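Local coordinates for protein decaprenyl diphosphate synthase (Rhodobacter capsulatus, PDB 3MZV) that probably makes octaprenyl diphosphate, precursor of quinone side chains, by magnesium-dependent addition of isopentenyl diphosphate units to farnesyl diphosphate, at residues Ala230-Asn235 with Gly276-Ala281; Met247-Ala252 with Ala262-Val267. All blocks are in the same frame, centred on the assembly; numbering follows the deposited sequence.

Interaction 1 of 2, residues Ala230-Asn235 with Gly276-Ala281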
loop_
_atom_site.group_PDB
_atom_site.type_symbol
_atom_site.label_atom_id
_atom_site.label_comp_id
_atom_site.label_asym_id
_atom_site.label_seq_id
_atom_site.Cartn_x
_atom_site.Cartn_y
_atom_site.Cartn_z
ATOM N N ALA B 230 -22.766 -13.207 27.067
ATOM C CA ALA B 230 -21.421 -13.702 27.381
ATOM C C ALA B 230 -21.341 -15.213 27.146
ATOM O O ALA B 230 -20.917 -15.951 28.032
ATOM C CB ALA B 230 -21.037 -13.349 28.846
ATOM N N GLU B 231 -21.762 -15.668 25.966
ATOM C CA GLU B 231 -21.768 -17.105 25.682
ATOM C C GLU B 231 -20.610 -17.508 24.762
ATOM O O GLU B 231 -20.367 -16.893 23.729
ATOM C CB GLU B 231 -23.143 -17.622 25.179
ATOM C CG GLU B 231 -23.894 -16.772 24.128
ATOM C CD GLU B 231 -25.408 -17.067 24.104
ATOM O OE1 GLU B 231 -26.181 -16.161 23.721
ATOM O OE2 GLU B 231 -25.835 -18.192 24.473
ATOM N N ILE B 232 -19.869 -18.529 25.176
ATOM C CA ILE B 232 -18.729 -18.997 24.390
ATOM C C ILE B 232 -19.240 -19.809 23.176
ATOM O O ILE B 232 -20.189 -20.585 23.299
ATOM C CB ILE B 232 -17.695 -19.783 25.270
ATOM C CG1 ILE B 232 -16.283 -19.627 24.696
ATOM C CG2 ILE B 232 -18.080 -21.267 25.419
ATOM C CD1 ILE B 232 -15.270 -20.644 25.252
ATOM N N GLY B 233 -18.627 -19.575 22.009
ATOM C CA GLY B 233 -18.942 -20.312 20.773
ATOM C C GLY B 233 -17.791 -20.308 19.771
ATOM O O GLY B 233 -16.635 -20.014 20.122
ATOM N N LYS B 234 -18.110 -20.646 18.523
ATOM C CA LYS B 234 -17.131 -20.646 17.425
ATOM C C LYS B 234 -16.325 -19.334 17.278
ATOM O O LYS B 234 -15.083 -19.346 17.324
ATOM C CB LYS B 234 -17.818 -20.991 16.080
ATOM C CG LYS B 234 -19.155 -20.256 15.796
ATOM C CD LYS B 234 -19.753 -20.619 14.423
ATOM C CE LYS B 234 -20.441 -21.990 14.440
ATOM N NZ LYS B 234 -21.920 -21.886 14.638
ATOM N N ASN B 235 -17.013 -18.207 17.114
ATOM C CA ASN B 235 -16.331 -16.990 16.698
ATOM C C ASN B 235 -15.856 -16.134 17.877
ATOM O O ASN B 235 -15.730 -14.925 17.709
ATOM C CB ASN B 235 -17.221 -16.108 15.762
ATOM C CG ASN B 235 -18.031 -16.916 14.725
ATOM O OD1 ASN B 235 -17.604 -17.069 13.584
ATOM N ND2 ASN B 235 -19.222 -17.387 15.115
ATOM N N GLY B 276 -9.500 -21.416 30.716
ATOM C CA GLY B 276 -10.554 -20.844 31.532
ATOM C C GLY B 276 -10.525 -19.312 31.604
ATOM O O GLY B 276 -11.515 -18.702 31.985
ATOM N N ASP B 277 -9.409 -18.694 31.237
ATOM C CA ASP B 277 -9.242 -17.248 31.385
ATOM C C ASP B 277 -10.202 -16.407 30.521
ATOM O O ASP B 277 -10.721 -15.381 30.981
ATOM C CB ASP B 277 -7.792 -16.838 31.161
ATOM C CG ASP B 277 -6.933 -17.064 32.378
ATOM O OD1 ASP B 277 -7.470 -17.211 33.504
ATOM O OD2 ASP B 277 -5.702 -17.007 32.223
ATOM N N LEU B 278 -10.480 -16.823 29.289
ATOM C CA LEU B 278 -11.544 -16.150 28.541
ATOM C C LEU B 278 -12.885 -16.134 29.291
ATOM O O LEU B 278 -13.565 -15.096 29.352
ATOM C CB LEU B 278 -11.731 -16.750 27.132
ATOM C CG LEU B 278 -12.899 -16.224 26.293
ATOM C CD1 LEU B 278 -12.808 -14.711 26.043
ATOM C CD2 LEU B 278 -12.950 -16.971 24.935
ATOM N N GLU B 279 -13.265 -17.269 29.836
ATOM C CA GLU B 279 -14.534 -17.365 30.569
ATOM C C GLU B 279 -14.493 -16.522 31.834
ATOM O O GLU B 279 -15.482 -15.884 32.169
ATOM C CB GLU B 279 -14.912 -18.797 30.863
ATOM C CG GLU B 279 -15.102 -19.623 29.545
ATOM C CD GLU B 279 -13.807 -20.253 28.966
ATOM O OE1 GLU B 279 -12.672 -19.744 29.140
ATOM O OE2 GLU B 279 -13.946 -21.306 28.294
ATOM N N HIS B 280 -13.334 -16.485 32.493
ATOM C CA HIS B 280 -13.169 -15.609 33.656
ATOM C C HIS B 280 -13.337 -14.174 33.236
ATOM O O HIS B 280 -13.953 -13.402 33.950
ATOM C CB HIS B 280 -11.808 -15.788 34.322
ATOM C CG HIS B 280 -11.638 -17.104 35.013
ATOM N ND1 HIS B 280 -12.526 -17.566 35.960
ATOM C CD2 HIS B 280 -10.657 -18.036 34.931
ATOM C CE1 HIS B 280 -12.125 -18.741 36.405
ATOM N NE2 HIS B 280 -10.990 -19.051 35.805
ATOM N N ALA B 281 -12.794 -13.794 32.082
ATOM C CA ALA B 281 -12.886 -12.404 31.632
ATOM C C ALA B 281 -14.351 -12.058 31.363
ATOM O O ALA B 281 -14.841 -10.987 31.751
ATOM C CB ALA B 281 -12.028 -12.179 30.371
#
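Ile232 is the residue through which the loop 230-235 meets Leu278 and Glu279 in the first turn of helix 277-287. The chain reaches it by way of Glu231, whose OE1 is hydrogen-bonded to Ser229 OG and so ties the side chain back to its own loop. At Ile232 the CA-CB bond points toward the helix. CG1 lies roughly anti to the backbone N (chi1 -151°), carrying the ethyl arm across to the helix, and the arm makes two different contacts there. CG1 sits 4.3 Å from Leu278 CD2, an apolar touch, while the terminal CD1 comes within 3.4 Å of Glu279 OE2. The Glu279 chain bends at chi2 (86°), which brings one carboxylate oxygen over to the methyl; CD1 is 4.0 Å from Glu279 CD. No hydrogen bond joins the segments, so the encounter rests on van der Waals contact. In the all-helical isoprenoid synthase fold this loop follows helix 199-224, the helix that carries the second aspartate-rich motif of the family, and leads to helix 238-241. Leu278 also packs on Phe240 of that short helix, a buried position beside the more open Ile232 and Glu279. Past Ile232 the chain passes through Gly233, whose O accepts a hydrogen bond from Thr236 OG1.

Interaction 2 of 2, residues Met247-Ala252 with Ala262-Val267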
loop_
_atom_site.group_PDB
_atom_site.type_symbol
_atom_site.label_atom_id
_atom_site.label_comp_id
_atom_site.label_asym_id
_atom_site.label_seq_id
_atom_site.Cartn_x
_atom_site.Cartn_y
_atom_site.Cartn_z
ATOM N N MET B 247 -13.817 -2.121 23.725
ATOM C CA MET B 247 -14.771 -1.564 24.678
ATOM C C MET B 247 -15.117 -2.477 25.885
ATOM O O MET B 247 -15.077 -1.998 27.012
ATOM C CB MET B 247 -16.044 -1.065 23.974
ATOM C CG MET B 247 -16.895 -0.202 24.789
ATOM S SD MET B 247 -18.346 0.568 23.881
ATOM C CE MET B 247 -17.567 2.177 23.490
ATOM N N PRO B 248 -15.475 -3.759 25.660
ATOM C CA PRO B 248 -15.946 -4.563 26.807
ATOM C C PRO B 248 -14.810 -4.795 27.813
ATOM O O PRO B 248 -15.035 -4.922 29.006
ATOM C CB PRO B 248 -16.357 -5.887 26.178
ATOM C CG PRO B 248 -16.215 -5.699 24.724
ATOM C CD PRO B 248 -15.658 -4.458 24.379
ATOM N N VAL B 249 -13.571 -4.841 27.322
ATOM C CA VAL B 249 -12.419 -4.935 28.222
ATOM C C VAL B 249 -12.146 -3.634 28.892
ATOM O O VAL B 249 -11.982 -3.595 30.095
ATOM C CB VAL B 249 -11.146 -5.405 27.506
ATOM C CG1 VAL B 249 -9.933 -5.489 28.492
ATOM C CG2 VAL B 249 -11.392 -6.735 26.799
ATOM N N ILE B 250 -12.044 -2.545 28.114
ATOM C CA ILE B 250 -11.747 -1.216 28.694
ATOM C C ILE B 250 -12.730 -0.870 29.841
ATOM O O ILE B 250 -12.339 -0.385 30.899
ATOM C CB ILE B 250 -11.847 -0.136 27.598
ATOM C CG1 ILE B 250 -10.732 -0.323 26.583
ATOM C CG2 ILE B 250 -11.842 1.264 28.208
ATOM C CD1 ILE B 250 -11.029 0.439 25.227
ATOM N N LYS B 251 -14.010 -1.087 29.587
ATOM C CA LYS B 251 -15.039 -0.778 30.592
ATOM C C LYS B 251 -14.874 -1.643 31.848
ATOM O O LYS B 251 -15.071 -1.165 32.938
ATOM C CB LYS B 251 -16.432 -0.968 30.020
ATOM C CG LYS B 251 -16.868 0.132 29.071
ATOM C CD LYS B 251 -18.302 -0.078 28.610
ATOM C CE LYS B 251 -18.797 1.011 27.634
ATOM N NZ LYS B 251 -18.889 2.338 28.295
ATOM N N ALA B 252 -14.487 -2.905 31.707
ATOM C CA ALA B 252 -14.333 -3.783 32.883
ATOM C C ALA B 252 -13.057 -3.362 33.651
ATOM O O ALA B 252 -13.047 -3.320 34.882
ATOM C CB ALA B 252 -14.306 -5.261 32.441
ATOM N N ALA B 262 -5.272 -7.060 38.855
ATOM C CA ALA B 262 -4.228 -8.064 38.745
ATOM C C ALA B 262 -4.571 -9.155 37.715
ATOM O O ALA B 262 -3.704 -9.600 36.969
ATOM C CB ALA B 262 -3.864 -8.676 40.137
ATOM N N PHE B 263 -5.822 -9.587 37.675
ATOM C CA PHE B 263 -6.268 -10.510 36.626
ATOM C C PHE B 263 -6.085 -9.900 35.238
ATOM O O PHE B 263 -5.491 -10.518 34.362
ATOM C CB PHE B 263 -7.738 -10.850 36.779
ATOM C CG PHE B 263 -8.332 -11.534 35.585
ATOM C CD1 PHE B 263 -8.048 -12.873 35.331
ATOM C CD2 PHE B 263 -9.078 -10.833 34.674
ATOM C CE1 PHE B 263 -8.568 -13.497 34.221
ATOM C CE2 PHE B 263 -9.632 -11.465 33.561
ATOM C CZ PHE B 263 -9.368 -12.807 33.336
ATOM N N TRP B 264 -6.593 -8.699 35.048
ATOM C CA TRP B 264 -6.442 -8.022 33.748
ATOM C C TRP B 264 -4.968 -7.802 33.391
ATOM O O TRP B 264 -4.569 -7.970 32.229
ATOM C CB TRP B 264 -7.206 -6.693 33.684
ATOM C CG TRP B 264 -8.674 -6.891 33.748
ATOM C CD1 TRP B 264 -9.481 -6.477 34.729
ATOM C CD2 TRP B 264 -9.516 -7.553 32.781
ATOM N NE1 TRP B 264 -10.773 -6.857 34.488
ATOM C CE2 TRP B 264 -10.834 -7.495 33.279
ATOM C CE3 TRP B 264 -9.286 -8.170 31.535
ATOM C CZ2 TRP B 264 -11.910 -8.037 32.604
ATOM C CZ3 TRP B 264 -10.345 -8.696 30.852
ATOM C CH2 TRP B 264 -11.657 -8.661 31.393
ATOM N N LYS B 265 -4.155 -7.458 34.375
ATOM C CA LYS B 265 -2.732 -7.283 34.171
ATOM C C LYS B 265 -2.072 -8.582 33.657
ATOM O O LYS B 265 -1.278 -8.568 32.670
ATOM C CB LYS B 265 -2.087 -6.853 35.477
ATOM C CG LYS B 265 -0.909 -5.942 35.364
ATOM C CD LYS B 265 -0.479 -5.364 36.767
ATOM C CE LYS B 265 -1.565 -4.399 37.382
ATOM N NZ LYS B 265 -1.224 -2.920 37.219
ATOM N N ARG B 266 -2.421 -9.686 34.315
ATOM C CA ARG B 266 -1.944 -11.008 33.969
ATOM C C ARG B 266 -2.279 -11.370 32.537
ATOM O O ARG B 266 -1.374 -11.653 31.753
ATOM C CB ARG B 266 -2.502 -12.092 34.929
ATOM C CG ARG B 266 -2.069 -13.494 34.600
ATOM C CD ARG B 266 -2.352 -14.463 35.713
ATOM N NE ARG B 266 -3.785 -14.745 35.848
ATOM C CZ ARG B 266 -4.475 -15.560 35.057
ATOM N NH1 ARG B 266 -5.757 -15.776 35.302
ATOM N NH2 ARG B 266 -3.879 -16.182 34.023
ATOM N N VAL B 267 -3.549 -11.327 32.185
ATOM C CA VAL B 267 -4.006 -11.863 30.930
ATOM C C VAL B 267 -3.852 -10.887 29.749
ATOM O O VAL B 267 -3.714 -11.338 28.614
ATOM C CB VAL B 267 -5.500 -12.416 30.971
ATOM C CG1 VAL B 267 -5.705 -13.528 32.008
ATOM C CG2 VAL B 267 -6.493 -11.317 31.182
HETATM O O HOH W 1 -12.995 -6.111 36.066
#
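Trp264 reaches across from helix 258-270 to bring the six-membered part of its indole up to Ala252 and Val249 of helix 247-254. Its CG lies anti to the carbonyl carbon (chi1 -66°), which directs the ring toward the facing helix. Ala252 CB approaches CZ2 of Trp264 to 3.7 Å, and Val249 CG1 stands 4.0 Å from Trp264 CZ3, two ring atoms further round. Both methyls arrive obliquely to the ring. Val249 and Ala252 are three residues apart, so they present their side chains on neighbouring turns of one helix. The two short helices follow one another in the chain, joined by a brief connection, at the periphery of the all-helical isoprenoid synthase fold, with Trp264 as the large side chain between them. The polar edge of the indole is served by a water in the ring plane: it accepts from Trp264 NE1 at 2.8 Å and donates to Ala252 O at 3.0 Å, bridging the helices where no direct hydrogen bond does. That bridge gives the buried N-H a partner and probably helps fix the rotation of the ring. Over one face of the indole lies Phe263 CD2, 3.8 Å above the plane and over its centre, from the preceding residue of the same helix. Val249 also rests on Tyr225 and Met285, while Leu284 of helix 277-287 packs on Trp264.

Overall arrangement
Helix 277-287 joins the two contacts, whose centres lie 14 Å apart on the same side of the chain's centre. Along the chain, interaction 2 falls between the two segments of interaction 1. One face of the helix meets the loop 230-235, while Asp277 and Ala281 turn to helix 258-270, the preceding helix. There Asp277 OD2 forms a salt bridge with Arg266 NH2 at 2.7 Å, and Ala281 CB packs against Trp264 CH2 at 3.7 Å. Interaction 1 is partly open to solvent, interaction 2 buried. The loop of interaction 1 follows helix 199-224, whose end carries the family's second aspartate-rich motif, expected to bind magnesium and diphosphate.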